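D-isomer specific 2-hydroxyacid dehydrogenase family protein (Desulfovibrio vulgaris, PDB 5TX7) catalyses the NAD(P)-dependent interconversion of D-2-hydroxyacids and 2-oxoacids as a D-isomer specific 2-hydroxyacid dehydrogenase, probably with NAD as cofactor. Local coordinates at the interface of chains A and B. Residues are numbered along the deposited sequence; one frame, centred on the assembly and turned at random. Chains: chain A/B, D-isomer specific 2-hydroxyacid dehydrogenase family protein.

The interface of chains A and B. Residues chain A 283-285, 287; chain B 118, 121, 125, 138.
The extended end of strand 281-283 of chain A and the loop that follows it run over helix 118-126 of chain B, A:Ile283 facing B:Ile125 and A:Thr284 facing B:Thr118, two helix residues about two turns apart, while the loop residue B:Phe138 flanks A:Pro285. Both segments belong to the region matching the NAD-binding domain of the D-2-hydroxyacid dehydrogenase family, so the patch appears to pair two such domains, as in the dimers usual in this family; the deposited assembly alone does not prove the dimer biological. The two-fold symmetric interface repeats the patch with the chains exchanged. No nitrogen or oxygen approaches a polar partner closely enough to bond across the patch, and the contact is one of apolar packing. A:Pro285 sits at its centre, between B:Phe138, B:His121 and B:Ile125. Its CG stands over one face of the B:Phe138 ring, 3.8 Å from the centroid and offset toward the rim, a CH-pi contact in which the two side chains cross at about a right angle. Its CD turns instead to the helix, resting 3.7 Å from CB of B:His121. The B:His121 imidazole takes a second CH-pi contact: CD2 of A:Leu287 lies 3.8 Å from the ring centroid, over its centre. That methyl reaches the face from a side chain whose CG lies between the backbone N and the carbonyl carbon (chi1 58°). B:Ile125 touches by its tip, with CD1 beside the carbonyl O of A:Ile283 (3.3 Å, non-bonding), 3.7 Å from CG2 of A:Ile283 and 3.8 Å from CD of A:Pro285. Its extended outer torsion (chi2 163°) carries CD1 out from the helix against the A:Ile283 to A:Pro285 segment. At the start of the helix, the A:Thr284 methyl CG2 packs 3.9 Å from CA of B:Thr118.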
ATOM      1  N   ILE A 283       4.779  -9.134 -10.086  1.00 44.53           N
ATOM      2  CA  ILE A 283       5.700 -10.125  -9.554  1.00 43.27           C
ATOM      3  C   ILE A 283       6.855  -9.404  -8.856  1.00 42.58           C
ATOM      4  O   ILE A 283       7.416  -8.444  -9.382  1.00 42.42           O
ATOM      5  CB  ILE A 283       6.233 -11.069 -10.643  1.00 46.33           C
ATOM      6  CG1 ILE A 283       5.064 -11.654 -11.446  1.00 48.79           C
ATOM      7  CG2 ILE A 283       7.051 -12.197 -10.015  1.00 46.52           C
ATOM      8  CD1 ILE A 283       5.490 -12.629 -12.534  1.00 51.30           C
ATOM      9  N   THR A 284       7.196  -9.872  -7.662  1.00 39.59           N
ATOM     10  CA  THR A 284       8.314  -9.336  -6.908  1.00 38.96           C
ATOM     11  C   THR A 284       9.240 -10.512  -6.545  1.00 38.65           C
ATOM     12  O   THR A 284       8.769 -11.621  -6.376  1.00 36.03           O
ATOM     13  CB  THR A 284       7.820  -8.568  -5.635  1.00 37.93           C
ATOM     14  OG1 THR A 284       6.890  -9.354  -4.903  1.00 34.86           O
ATOM     15  CG2 THR A 284       7.100  -7.289  -6.027  1.00 38.76           C
ATOM     16  N   PRO A 285      10.567 -10.268  -6.446  1.00 39.53           N
ATOM     17  CA  PRO A 285      11.543 -11.350  -6.374  1.00 40.32           C
ATOM     18  C   PRO A 285      11.774 -11.921  -4.964  1.00 41.66           C
ATOM     19  O   PRO A 285      12.862 -11.764  -4.401  1.00 42.14           O
ATOM     20  CB  PRO A 285      12.809 -10.679  -6.921  1.00 41.22           C
ATOM     21  CG  PRO A 285      12.685  -9.294  -6.424  1.00 40.77           C
ATOM     22  CD  PRO A 285      11.241  -8.965  -6.608  1.00 39.90           C
ATOM     23  N   LEU A 287      10.863 -11.207  -1.839  1.00 40.38           N
ATOM     24  CA  LEU A 287      11.346 -10.203  -0.906  1.00 41.96           C
ATOM     25  C   LEU A 287      10.293  -9.766   0.125  1.00 38.86           C
ATOM     26  O   LEU A 287      10.478  -8.769   0.806  1.00 38.24           O
ATOM     27  CB  LEU A 287      11.870  -8.985  -1.706  1.00 43.28           C
ATOM     28  CG  LEU A 287      10.941  -8.245  -2.667  1.00 45.17           C
ATOM     29  CD1 LEU A 287       9.777  -7.583  -1.960  1.00 46.29           C
ATOM     30  CD2 LEU A 287      11.690  -7.189  -3.457  1.00 47.31           C
TER
ATOM     31  N   THR B 118       6.865  -2.237  -5.456  1.00 42.02           N
ATOM     32  CA  THR B 118       6.515  -3.470  -6.126  1.00 43.99           C
ATOM     33  C   THR B 118       6.643  -3.375  -7.637  1.00 46.44           C
ATOM     34  O   THR B 118       7.152  -4.292  -8.259  1.00 48.69           O
ATOM     35  CB  THR B 118       5.084  -3.945  -5.836  1.00 42.71           C
ATOM     36  OG1 THR B 118       4.155  -2.908  -6.183  1.00 45.79           O
ATOM     37  CG2 THR B 118       4.928  -4.339  -4.389  1.00 42.87           C
ATOM     38  N   HIS B 121      10.305  -3.462  -8.926  1.00 44.84           N
ATOM     39  CA  HIS B 121      10.863  -4.812  -8.916  1.00 45.06           C
ATOM     40  C   HIS B 121      10.252  -5.742  -9.951  1.00 44.92           C
ATOM     41  O   HIS B 121      10.937  -6.636 -10.460  1.00 48.08           O
ATOM     42  CB  HIS B 121      10.747  -5.434  -7.527  1.00 44.38           C
ATOM     43  CG  HIS B 121      11.605  -4.762  -6.525  1.00 43.81           C
ATOM     44  ND1 HIS B 121      11.130  -3.763  -5.715  1.00 45.56           N
ATOM     45  CD2 HIS B 121      12.915  -4.898  -6.233  1.00 44.83           C
ATOM     46  CE1 HIS B 121      12.112  -3.313  -4.955  1.00 47.72           C
ATOM     47  NE2 HIS B 121      13.208  -3.978  -5.261  1.00 46.93           N
ATOM     48  N   ILE B 125      12.487  -7.612 -12.789  1.00 50.93           N
ATOM     49  CA  ILE B 125      12.291  -9.030 -13.147  1.00 51.32           C
ATOM     50  C   ILE B 125      12.138  -9.202 -14.662  1.00 52.72           C
ATOM     51  O   ILE B 125      12.773 -10.080 -15.236  1.00 54.38           O
ATOM     52  CB  ILE B 125      11.070  -9.681 -12.429  1.00 48.66           C
ATOM     53  CG1 ILE B 125      11.383  -9.892 -10.959  1.00 46.10           C
ATOM     54  CG2 ILE B 125      10.718 -11.053 -13.035  1.00 48.20           C
ATOM     55  CD1 ILE B 125      10.169 -10.136 -10.104  1.00 43.59           C
ATOM     56  N   PHE B 138      16.406 -10.480  -4.513  1.00 50.40           N
ATOM     57  CA  PHE B 138      17.079  -9.183  -4.561  1.00 46.62           C
ATOM     58  C   PHE B 138      16.098  -8.042  -4.287  1.00 43.86           C
ATOM     59  O   PHE B 138      14.890  -8.238  -4.281  1.00 41.64           O
ATOM     60  CB  PHE B 138      17.775  -8.977  -5.917  1.00 47.05           C
ATOM     61  CG  PHE B 138      16.826  -8.645  -7.040  1.00 47.52           C
ATOM     62  CD1 PHE B 138      16.196  -9.649  -7.730  1.00 48.53           C
ATOM     63  CD2 PHE B 138      16.567  -7.330  -7.390  1.00 47.10           C
ATOM     64  CE1 PHE B 138      15.313  -9.358  -8.751  1.00 49.67           C
ATOM     65  CE2 PHE B 138      15.703  -7.027  -8.415  1.00 47.73           C
ATOM     66  CZ  PHE B 138      15.075  -8.047  -9.104  1.00 49.16           C
TER